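DNA/pantothenate metabolism flavoprotein (Streptomyces sparsogenes DSM 40356, PDB 7CFU) binds FMN and, as an FMN-dependent cysteine decarboxylase, probably uses the flavin to decarboxylate cysteine oxidatively in a biosynthetic pathway. Local coordinates at residues 109-112 and 113-117; 41-45 and 46-50; 58-61 and 62-66; 67-70 and 71-74. One frame throughout, in Å; residues are numbered along the deposited sequence.

Interaction 1: 109-112 and 113-117. With FMN (flavin mononucleotide), chain Y.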
loop_
_atom_site.group_PDB
_atom_site.type_symbol
_atom_site.label_atom_id
_atom_site.label_comp_id
_atom_site.label_asym_id
_atom_site.label_seq_id
_atom_site.Cartn_x
_atom_site.Cartn_y
_atom_site.Cartn_z
ATOM N N ALA A 109 22.114 -6.537 25.518
ATOM C CA ALA A 109 22.962 -7.717 25.394
ATOM C C ALA A 109 23.292 -7.985 23.932
ATOM O O ALA A 109 24.433 -8.311 23.591
ATOM C CB ALA A 109 22.280 -8.932 26.028
ATOM N N ASN A 110 22.298 -7.833 23.051
ATOM C CA ASN A 110 22.515 -7.981 21.614
ATOM C C ASN A 110 23.666 -7.102 21.141
ATOM O O ASN A 110 24.549 -7.555 20.400
ATOM C CB ASN A 110 21.227 -7.620 20.870
ATOM C CG ASN A 110 21.297 -7.916 19.387
ATOM O OD1 ASN A 110 21.672 -9.020 18.971
ATOM N ND2 ASN A 110 20.946 -6.917 18.572
ATOM N N PHE A 111 23.670 -5.832 21.563
ATOM C CA PHE A 111 24.742 -4.926 21.166
ATOM C C PHE A 111 26.106 -5.434 21.621
ATOM O O PHE A 111 27.082 -5.372 20.860
ATOM C CB PHE A 111 24.501 -3.517 21.719
ATOM C CG PHE A 111 25.635 -2.588 21.433
ATOM C CD1 PHE A 111 26.652 -2.404 22.363
ATOM C CD2 PHE A 111 25.726 -1.939 20.204
ATOM C CE1 PHE A 111 27.723 -1.575 22.083
ATOM C CE2 PHE A 111 26.793 -1.107 19.927
ATOM C CZ PHE A 111 27.790 -0.928 20.867
ATOM N N LEU A 112 26.203 -5.905 22.869
ATOM C CA LEU A 112 27.475 -6.428 23.366
ATOM C C LEU A 112 28.001 -7.527 22.463
ATOM O O LEU A 112 29.190 -7.549 22.118
ATOM C CB LEU A 112 27.316 -6.976 24.782
ATOM C CG LEU A 112 26.892 -6.023 25.890
ATOM C CD1 LEU A 112 26.768 -6.789 27.198
ATOM C CD2 LEU A 112 27.892 -4.886 26.006
ATOM N N ALA A 113 27.120 -8.434 22.046
ATOM C CA ALA A 113 27.535 -9.520 21.169
ATOM C C ALA A 113 28.038 -8.985 19.833
ATOM O O ALA A 113 29.097 -9.392 19.343
ATOM C CB ALA A 113 26.372 -10.484 20.967
ATOM N N LYS A 114 27.300 -8.049 19.232
ATOM C CA LYS A 114 27.714 -7.543 17.928
ATOM C C LYS A 114 29.024 -6.766 18.028
ATOM O O LYS A 114 29.938 -6.965 17.213
ATOM C CB LYS A 114 26.605 -6.670 17.340
ATOM C CG LYS A 114 25.354 -7.437 16.915
ATOM C CD LYS A 114 24.288 -6.481 16.353
ATOM C CE LYS A 114 23.075 -7.250 15.815
ATOM N NZ LYS A 114 22.026 -6.329 15.304
ATOM N N ALA A 115 29.147 -5.893 19.032
ATOM C CA ALA A 115 30.379 -5.124 19.172
ATOM C C ALA A 115 31.556 -6.034 19.498
ATOM O O ALA A 115 32.653 -5.858 18.952
ATOM C CB ALA A 115 30.206 -4.049 20.249
ATOM N N ALA A 116 31.333 -7.050 20.340
ATOM C CA ALA A 116 32.433 -7.933 20.715
ATOM C C ALA A 116 32.954 -8.724 19.523
ATOM O O ALA A 116 34.131 -9.094 19.505
ATOM C CB ALA A 116 32.009 -8.891 21.830
ATOM N N HIS A 117 32.116 -8.980 18.514
ATOM C CA HIS A 117 32.522 -9.821 17.392
ATOM C C HIS A 117 32.673 -9.061 16.079
ATOM O O HIS A 117 32.880 -9.691 15.035
ATOM C CB HIS A 117 31.539 -10.979 17.222
ATOM C CG HIS A 117 31.489 -11.885 18.413
ATOM N ND1 HIS A 117 30.526 -11.778 19.395
ATOM C CD2 HIS A 117 32.333 -12.861 18.820
ATOM C CE1 HIS A 117 30.758 -12.676 20.337
ATOM N NE2 HIS A 117 31.851 -13.340 20.016
HETATM N N1 FMN Y . 17.251 -6.526 25.783
HETATM C C2 FMN Y . 18.302 -6.278 26.633
HETATM O O2 FMN Y . 19.372 -6.829 26.427
HETATM N N3 FMN Y . 18.159 -5.405 27.691
HETATM C C4 FMN Y . 16.945 -4.789 27.914
HETATM O O4 FMN Y . 16.817 -4.020 28.865
HETATM C C4A FMN Y . 15.876 -5.050 27.064
HETATM N N5 FMN Y . 14.660 -4.437 27.266
HETATM C C5A FMN Y . 13.610 -4.681 26.404
HETATM C C6 FMN Y . 12.392 -4.058 26.624
HETATM C C7 FMN Y . 11.332 -4.300 25.763
HETATM C C7M FMN Y . 10.009 -3.617 26.000
HETATM C C8 FMN Y . 11.483 -5.175 24.694
HETATM C C8M FMN Y . 10.310 -5.431 23.777
HETATM C C9 FMN Y . 12.705 -5.808 24.474
HETATM C C9A FMN Y . 13.770 -5.559 25.334
HETATM N N10 FMN Y . 14.994 -6.183 25.146
HETATM C C10 FMN Y . 16.041 -5.917 25.995
HETATM C "C1'" FMN Y . 15.205 -7.120 24.002
HETATM C "C2'" FMN Y . 15.864 -6.348 22.871
HETATM O "O2'" FMN Y . 15.057 -5.237 22.507
HETATM C "C3'" FMN Y . 16.132 -7.297 21.704
HETATM O "O3'" FMN Y . 17.162 -8.195 22.061
HETATM C "C4'" FMN Y . 16.466 -6.560 20.397
HETATM O "O4'" FMN Y . 16.661 -7.504 19.359
HETATM C "C5'" FMN Y . 17.715 -5.710 20.545
HETATM O "O5'" FMN Y . 17.851 -4.885 19.404
HETATM P P FMN Y . 19.061 -3.838 19.285
HETATM O O1P FMN Y . 19.477 -3.741 17.836
HETATM O O2P FMN Y . 18.591 -2.550 19.870
HETATM O O3P FMN Y . 20.279 -4.294 20.065
HETATM O O HOH W 1 19.480 -6.151 16.136
#

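Interaction 2: 41-45 and 46-50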
loop_
_atom_site.group_PDB
_atom_site.type_symbol
_atom_site.label_atom_id
_atom_site.label_comp_id
_atom_site.label_asym_id
_atom_site.label_seq_id
_atom_site.Cartn_x
_atom_site.Cartn_y
_atom_site.Cartn_z
ATOM N N ASN A 41 20.068 13.199 28.835
ATOM C CA ASN A 41 20.354 14.334 27.966
ATOM C C ASN A 41 20.396 15.635 28.756
ATOM O O ASN A 41 21.292 16.461 28.554
ATOM C CB ASN A 41 19.318 14.401 26.845
ATOM C CG ASN A 41 19.592 15.521 25.871
ATOM O OD1 ASN A 41 20.595 15.498 25.157
ATOM N ND2 ASN A 41 18.692 16.493 25.812
ATOM N N ALA A 42 19.455 15.817 29.687
ATOM C CA ALA A 42 19.456 17.007 30.536
ATOM C C ALA A 42 20.708 17.066 31.406
ATOM O O ALA A 42 21.279 18.145 31.605
ATOM C CB ALA A 42 18.201 17.033 31.408
ATOM N N TRP A 43 21.141 15.921 31.944
ATOM C CA TRP A 43 22.378 15.887 32.723
ATOM C C TRP A 43 23.579 16.263 31.869
ATOM O O TRP A 43 24.460 17.006 32.314
ATOM C CB TRP A 43 22.587 14.505 33.340
ATOM C CG TRP A 43 23.937 14.342 33.980
ATOM C CD1 TRP A 43 24.340 14.855 35.178
ATOM C CD2 TRP A 43 25.066 13.631 33.450
ATOM N NE1 TRP A 43 25.642 14.498 35.434
ATOM C CE2 TRP A 43 26.112 13.752 34.387
ATOM C CE3 TRP A 43 25.291 12.901 32.280
ATOM C CZ2 TRP A 43 27.364 13.167 34.190
ATOM C CZ3 TRP A 43 26.537 12.322 32.086
ATOM C CH2 TRP A 43 27.558 12.461 33.036
ATOM N N LEU A 44 23.636 15.746 30.638
ATOM C CA LEU A 44 24.756 16.044 29.756
ATOM C C LEU A 44 24.804 17.526 29.408
ATOM O O LEU A 44 25.884 18.123 29.341
ATOM C CB LEU A 44 24.660 15.193 28.488
ATOM C CG LEU A 44 25.060 13.722 28.614
ATOM C CD1 LEU A 44 24.560 12.912 27.417
ATOM C CD2 LEU A 44 26.561 13.602 28.753
ATOM N N ARG A 45 23.646 18.139 29.175
ATOM C CA ARG A 45 23.629 19.540 28.767
ATOM C C ARG A 45 23.681 20.487 29.963
ATOM O O ARG A 45 24.501 21.411 29.991
ATOM C CB ARG A 45 22.393 19.816 27.917
ATOM C CG ARG A 45 22.454 19.147 26.575
ATOM C CD ARG A 45 21.306 19.561 25.690
ATOM N NE ARG A 45 21.508 19.034 24.348
ATOM C CZ ARG A 45 22.235 19.652 23.425
ATOM N NH1 ARG A 45 22.815 20.813 23.710
ATOM N NH2 ARG A 45 22.389 19.111 22.223
ATOM N N GLY A 46 22.821 20.263 30.962
ATOM C CA GLY A 46 22.665 21.214 32.051
ATOM C C GLY A 46 23.681 21.095 33.165
ATOM O O GLY A 46 23.854 22.050 33.928
ATOM N N THR A 47 24.357 19.953 33.281
ATOM C CA THR A 47 25.340 19.721 34.332
ATOM C C THR A 47 26.754 19.567 33.792
ATOM O O THR A 47 27.684 20.187 34.311
ATOM C CB THR A 47 24.966 18.470 35.154
ATOM O OG1 THR A 47 23.691 18.652 35.785
ATOM C CG2 THR A 47 26.019 18.186 36.213
ATOM N N VAL A 48 26.943 18.753 32.752
ATOM C CA VAL A 48 28.286 18.548 32.217
ATOM C C VAL A 48 28.686 19.660 31.257
ATOM O O VAL A 48 29.870 19.998 31.156
ATOM C CB VAL A 48 28.372 17.172 31.540
ATOM C CG1 VAL A 48 29.788 16.885 31.086
ATOM C CG2 VAL A 48 27.883 16.103 32.485
ATOM N N GLY A 49 27.727 20.243 30.543
ATOM C CA GLY A 49 28.019 21.317 29.616
ATOM C C GLY A 49 28.343 20.900 28.197
ATOM O O GLY A 49 28.894 21.712 27.444
ATOM N N VAL A 50 28.012 19.669 27.799
ATOM C CA VAL A 50 28.229 19.254 26.419
ATOM C C VAL A 50 27.240 19.974 25.514
ATOM O O VAL A 50 26.063 20.144 25.858
ATOM C CB VAL A 50 28.099 17.728 26.272
ATOM C CG1 VAL A 50 28.484 17.309 24.864
ATOM C CG2 VAL A 50 28.952 17.017 27.306
#

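Interaction 3: 58-61 and 62-66. With FMN (flavin mononucleotide), chain Y.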
loop_
_atom_site.group_PDB
_atom_site.type_symbol
_atom_site.label_atom_id
_atom_site.label_comp_id
_atom_site.label_asym_id
_atom_site.label_seq_id
_atom_site.Cartn_x
_atom_site.Cartn_y
_atom_site.Cartn_z
ATOM N N THR A 58 19.084 2.099 17.226
ATOM C CA THR A 58 18.801 0.856 16.536
ATOM C C THR A 58 17.343 0.849 16.084
ATOM O O THR A 58 16.515 1.632 16.565
ATOM C CB THR A 58 19.080 -0.348 17.446
ATOM O OG1 THR A 58 18.103 -0.408 18.501
ATOM C CG2 THR A 58 20.447 -0.213 18.050
ATOM N N ALA A 59 17.033 -0.040 15.133
ATOM C CA ALA A 59 15.648 -0.170 14.685
ATOM C C ALA A 59 14.737 -0.522 15.851
ATOM O O ALA A 59 13.586 -0.075 15.909
ATOM C CB ALA A 59 15.536 -1.219 13.576
ATOM N N GLN A 60 15.232 -1.344 16.787
ATOM C CA GLN A 60 14.417 -1.723 17.936
ATOM C C GLN A 60 14.198 -0.549 18.884
ATOM O O GLN A 60 13.082 -0.343 19.377
ATOM C CB GLN A 60 15.067 -2.906 18.675
ATOM C CG GLN A 60 14.352 -3.301 19.948
ATOM C CD GLN A 60 13.112 -4.147 19.695
ATOM O OE1 GLN A 60 12.463 -4.025 18.654
ATOM N NE2 GLN A 60 12.791 -5.026 20.643
ATOM N N ALA A 61 15.244 0.234 19.155
ATOM C CA ALA A 61 15.065 1.426 19.982
ATOM C C ALA A 61 14.030 2.360 19.366
ATOM O O ALA A 61 13.137 2.869 20.057
ATOM C CB ALA A 61 16.398 2.152 20.164
ATOM N N ARG A 62 14.123 2.576 18.053
ATOM C CA ARG A 62 13.159 3.438 17.382
ATOM C C ARG A 62 11.740 2.894 17.505
ATOM O O ARG A 62 10.802 3.651 17.794
ATOM C CB ARG A 62 13.544 3.612 15.912
ATOM C CG ARG A 62 12.636 4.588 15.155
ATOM C CD ARG A 62 13.031 4.692 13.699
ATOM N NE ARG A 62 13.019 3.379 13.063
ATOM C CZ ARG A 62 13.395 3.139 11.809
ATOM N NH1 ARG A 62 13.812 4.131 11.031
ATOM N NH2 ARG A 62 13.346 1.900 11.331
ATOM N N ALA A 63 11.563 1.581 17.333
ATOM C CA ALA A 63 10.215 1.017 17.357
ATOM C C ALA A 63 9.585 1.105 18.742
ATOM O O ALA A 63 8.365 1.255 18.859
ATOM C CB ALA A 63 10.243 -0.432 16.880
ATOM N N LEU A 64 10.398 1.058 19.791
ATOM C CA LEU A 64 9.891 1.130 21.152
ATOM C C LEU A 64 9.681 2.572 21.576
ATOM O O LEU A 64 8.628 2.919 22.121
ATOM C CB LEU A 64 10.867 0.442 22.114
ATOM C CG LEU A 64 11.077 -1.054 21.899
ATOM C CD1 LEU A 64 12.053 -1.590 22.922
ATOM C CD2 LEU A 64 9.732 -1.760 22.013
ATOM N N MET A 65 10.681 3.421 21.340
ATOM C CA MET A 65 10.684 4.771 21.883
ATOM C C MET A 65 10.094 5.824 20.940
ATOM O O MET A 65 9.605 6.853 21.416
ATOM C CB MET A 65 12.114 5.168 22.246
ATOM C CG MET A 65 12.628 4.516 23.527
ATOM S SD MET A 65 11.689 4.894 25.025
ATOM C CE MET A 65 11.750 6.694 25.024
ATOM N N GLY A 66 10.137 5.624 19.622
ATOM C CA GLY A 66 9.766 6.674 18.691
ATOM C C GLY A 66 10.860 7.717 18.521
ATOM O O GLY A 66 11.330 8.323 19.487
HETATM N N1 FMN Y . 17.251 -6.526 25.783
HETATM C C2 FMN Y . 18.302 -6.278 26.633
HETATM O O2 FMN Y . 19.372 -6.829 26.427
HETATM N N3 FMN Y . 18.159 -5.405 27.691
HETATM C C4 FMN Y . 16.945 -4.789 27.914
HETATM O O4 FMN Y . 16.817 -4.020 28.865
HETATM C C4A FMN Y . 15.876 -5.050 27.064
HETATM N N5 FMN Y . 14.660 -4.437 27.266
HETATM C C5A FMN Y . 13.610 -4.681 26.404
HETATM C C6 FMN Y . 12.392 -4.058 26.624
HETATM C C7 FMN Y . 11.332 -4.300 25.763
HETATM C C7M FMN Y . 10.009 -3.617 26.000
HETATM C C8 FMN Y . 11.483 -5.175 24.694
HETATM C C8M FMN Y . 10.310 -5.431 23.777
HETATM C C9 FMN Y . 12.705 -5.808 24.474
HETATM C C9A FMN Y . 13.770 -5.559 25.334
HETATM N N10 FMN Y . 14.994 -6.183 25.146
HETATM C C10 FMN Y . 16.041 -5.917 25.995
HETATM C "C1'" FMN Y . 15.205 -7.120 24.002
HETATM C "C2'" FMN Y . 15.864 -6.348 22.871
HETATM O "O2'" FMN Y . 15.057 -5.237 22.507
HETATM C "C3'" FMN Y . 16.132 -7.297 21.704
HETATM O "O3'" FMN Y . 17.162 -8.195 22.061
HETATM C "C4'" FMN Y . 16.466 -6.560 20.397
HETATM O "O4'" FMN Y . 16.661 -7.504 19.359
HETATM C "C5'" FMN Y . 17.715 -5.710 20.545
HETATM O "O5'" FMN Y . 17.851 -4.885 19.404
HETATM P P FMN Y . 19.061 -3.838 19.285
HETATM O O1P FMN Y . 19.477 -3.741 17.836
HETATM O O2P FMN Y . 18.591 -2.550 19.870
HETATM O O3P FMN Y . 20.279 -4.294 20.065
HETATM O O HOH W 2 12.219 0.475 13.674
#

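Interaction 4: 67-70 and 71-74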
loop_
_atom_site.group_PDB
_atom_site.type_symbol
_atom_site.label_atom_id
_atom_site.label_comp_id
_atom_site.label_asym_id
_atom_site.label_seq_id
_atom_site.Cartn_x
_atom_site.Cartn_y
_atom_site.Cartn_z
ATOM N N PRO A 67 11.307 7.936 17.281
ATOM C CA PRO A 67 12.471 8.813 17.075
ATOM C C PRO A 67 12.164 10.304 17.145
ATOM O O PRO A 67 13.103 11.099 17.301
ATOM C CB PRO A 67 12.920 8.449 15.658
ATOM C CG PRO A 67 11.593 8.199 14.962
ATOM C CD PRO A 67 10.698 7.533 16.000
ATOM N N ARG A 68 10.896 10.718 17.026
ATOM C CA ARG A 68 10.642 12.143 16.852
ATOM C C ARG A 68 10.814 12.929 18.143
ATOM O O ARG A 68 11.258 14.080 18.104
ATOM C CB ARG A 68 9.284 12.359 16.186
ATOM C CG ARG A 68 9.437 11.959 14.724
ATOM C CD ARG A 68 10.351 12.971 14.064
ATOM N NE ARG A 68 9.685 14.256 13.986
ATOM C CZ ARG A 68 8.893 14.582 12.978
ATOM N NH1 ARG A 68 8.729 13.727 11.977
ATOM N NH2 ARG A 68 8.281 15.753 12.962
ATOM N N MET A 69 10.494 12.341 19.287
ATOM C CA MET A 69 10.663 13.076 20.533
ATOM C C MET A 69 12.135 13.172 20.931
ATOM O O MET A 69 12.570 14.208 21.459
ATOM C CB MET A 69 9.804 12.461 21.624
ATOM C CG MET A 69 9.813 13.291 22.858
ATOM S SD MET A 69 9.245 14.950 22.497
ATOM C CE MET A 69 7.520 14.781 22.903
ATOM N N ILE A 70 12.918 12.110 20.699
ATOM C CA ILE A 70 14.363 12.237 20.871
ATOM C C ILE A 70 14.869 13.420 20.063
ATOM O O ILE A 70 15.675 14.222 20.547
ATOM C CB ILE A 70 15.091 10.937 20.474
ATOM C CG1 ILE A 70 14.880 9.850 21.528
ATOM C CG2 ILE A 70 16.580 11.204 20.248
ATOM C CD1 ILE A 70 15.925 8.752 21.462
ATOM N N GLU A 71 14.374 13.565 18.828
ATOM C CA GLU A 71 14.781 14.683 17.983
ATOM C C GLU A 71 14.441 16.023 18.615
ATOM O O GLU A 71 15.271 16.941 18.626
ATOM C CB GLU A 71 14.111 14.587 16.614
ATOM C CG GLU A 71 14.246 15.870 15.796
ATOM C CD GLU A 71 13.773 15.715 14.363
ATOM O OE1 GLU A 71 13.049 14.740 14.081
ATOM O OE2 GLU A 71 14.118 16.575 13.521
ATOM N N ALA A 72 13.228 16.149 19.153
ATOM C CA ALA A 72 12.782 17.435 19.672
ATOM C C ALA A 72 13.561 17.843 20.911
ATOM O O ALA A 72 13.767 19.039 21.144
ATOM C CB ALA A 72 11.284 17.390 19.973
ATOM N N VAL A 73 14.014 16.872 21.705
ATOM C CA VAL A 73 14.661 17.188 22.971
ATOM C C VAL A 73 16.179 17.252 22.863
ATOM O O VAL A 73 16.824 17.875 23.717
ATOM C CB VAL A 73 14.251 16.162 24.044
ATOM C CG1 VAL A 73 12.738 16.004 24.064
ATOM C CG2 VAL A 73 14.910 14.820 23.789
ATOM N N THR A 74 16.766 16.665 21.823
ATOM C CA THR A 74 18.210 16.695 21.650
ATOM C C THR A 74 18.683 17.689 20.593
ATOM O O THR A 74 19.880 17.997 20.556
ATOM C CB THR A 74 18.731 15.296 21.303
ATOM O OG1 THR A 74 18.215 14.897 20.030
ATOM C CG2 THR A 74 18.311 14.287 22.372
#

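Interaction 1: 109-112 and 113-117
In the FMN pocket, N110 and K114 lie one turn apart at the start of helix 109-117, and their side chains meet beside the flavin phosphate. The amide of N110 is turned to the cofactor with CG anti to the backbone N (chi1 -172°), and ND2 donates to FMN O3P at 3.1 Å, almost straight at 169°. K114 comes from the next turn, its chain extended beyond CG, so that it slants across the amide and NZ ends 3.5 Å from N110 ND2. Both are donors and do not bond to each other; a water links them to the phosphate, accepting from K114 NZ at 2.7 Å and weakly from N110 ND2, and donating to FMN O1P at 2.9 Å. K114 NZ also forms a salt bridge with D121 of its own chain. N110 OD1 accepts from the backbone N of A120 of a second subunit, and with ND2 on the phosphate this fixes the amide's rotation. At the first turn, A109 N donates to FMN O2 at 2.9 Å, so one helix start holds both the isoalloxazine and the phosphate. A115 CB sits over one face of the F111 ring, 4.3 Å from its centroid, a CH-pi contact. H117 folds back, and its ND1 donates to A113 O at 2.8 Å; its ring meets H117 of two other subunits edge-to-face. The sequence P-A-T-A-N, running from strand 101-107 into the helix and completed at the flavin by a neighbouring subunit, resembles the PASANT element of the homo-oligomeric flavin-containing cysteine decarboxylases.

Interaction 2: 41-45 and 46-50
The backbone of helix 37-48 widens into a pi-type turn at its C-terminal end, where W43 O takes V48 N at 3.1 Å as well as T47 N, the second donor standing 42° out of the carbonyl plane. This is the crossover helix of a beta-alpha-beta unit, between strands 23-28 and 52-57 of the Rossmann-like sheet. One residue further on, L44 O accepts from V50 N at 3.0 Å and only weakly from G49 N. G49 leaves the helix with positive phi (90°), where a side chain would collide with the preceding carbonyl oxygen, and its CA makes a CH...O contact with R45 O. The widened turn is consistent with W43 pairing with V48, i to i+5, as well as with T47, i to i+4. W43 has CG anti to its backbone N (chi1 171°), which brings the indole beside these two residues, and V48 CG2 stands over one face, 3.5 Å from the centroid of the six-membered ring. This is a CH-pi contact, with the methyl displaced toward the rim of the ring system. T47 meets the pyrrole end obliquely, its CB 3.7 Å from W43 CD1. R45 stretches out past V50, its CG 3.8 Å from V50 O, and its guanidinium makes weak hydrogen bonds to the backbone oxygens of Q51 and T74. Q188 and S192 of helix 187-199 touch the indole, while L195 of that helix touches V48 and V50. L44 faces the sheet at L24, W26 and I53, and its CD2 makes a loose apolar contact with V50 CG2 at 4.4 Å.

Interaction 3: 58-61 and 62-66
Helix 59-65, which follows strand 52-57, forms one wall of the FMN pocket, and Q60 and L64, one turn apart, both face the flavin from it. T58 is its N-cap. T58 OG1 accepts from A61 N at 3.0 Å in a capping bond and donates to FMN O2P at 2.6 Å, so a single hydroxyl joins the first turn of the helix to the phosphate. The rotamer makes this possible: chi1 of 70° places OG1 between the backbone N and the carbonyl carbon, turned toward the helix start. Q60 runs out anti to its backbone N and bends at chi2 (79°), which brings NE2 to the ribityl chain, where it donates to FMN O2' at 2.9 Å. L64 reaches the same ligand from the next turn: its CD1 packs 4.1 Å from Q60 CG and 4.0 Å from FMN C7, bringing an aliphatic branch to the dimethylbenzene end of the flavin. Thus phosphate, ribityl and ring are met in succession along two turns. W82 of a second subunit packs on Q60, and R68 of a further subunit on A63 and L64. On another side of the helix R62 forms a salt bridge with D81 of its own chain. A water lying in the guanidinium plane, at its edge, accepts from R62 NH2 at 3.0 Å and donates to A59 O at 2.7 Å.

Interaction 4: 67-70 and 71-74
I70 O is gripped by two groups of T74: T74 OG1 donates to I70 O at 2.7 Å, and T74 N donates to I70 O at 3.0 Å. A weak third bond comes from V73 N. The two T74 donors come from different directions, the amide nearly in line with the carbonyl bond, the hydroxyl 40° above the carbonyl plane. T74 chi1 of 65° accounts for the second bond, since it sets OG1 between the backbone N and the carbonyl carbon and folds it back one turn. The hydroxyl of a buried threonine is thereby satisfied within its own helix. The R68 and E71 side chains run alongside each other in the same direction. E71 OE1 stands 3.4 Å from R68 NE and even nearer R68 CD, but well out of the guanidinium plane, which is turned 59° from the carboxylate; the salt bridge therefore works through charge and uses no N-H. The other oxygen, E71 OE2, accepts from the backbone N of G87 of another subunit, which may set the carboxylate's rotation. Elsewhere M69 bends at chi2 and chi3, and its SD lies 4.1 Å from A72 CB and 4.0 Å from V73 CG1, the M69 and V73 side chains crossing at about a right angle. V35 and F32 of a different subunit from the one that supplies G87 pack on M69 and A72, and A72 also touches a bound FMN. Within the chain, helix 67-74 rests through I70 on T55 and M57 of strand 52-57 and on V37 of helix 37-48, while T74 meets N41 of that same helix.

Overall arrangement
From the N terminus the order is interaction 2, 3, 4, then 1. All are local and in series; none nests in or crosses another. Interaction 2 ends the crossover helix between the strands 23-28 and 52-57. After strand 52-57, interactions 3 and 4 follow on successive helices and touch where R62 CG packs on P67 CD at 3.6 Å. Interaction 4 returns to interaction 2, with N41 and R45 against V73 and T74. Interaction 1, after strand 101-107, has its centre about 17 Å from that of interaction 3; both bind the same FMN, and interactions 1 and 2 lie on opposite sides of the chain's centre.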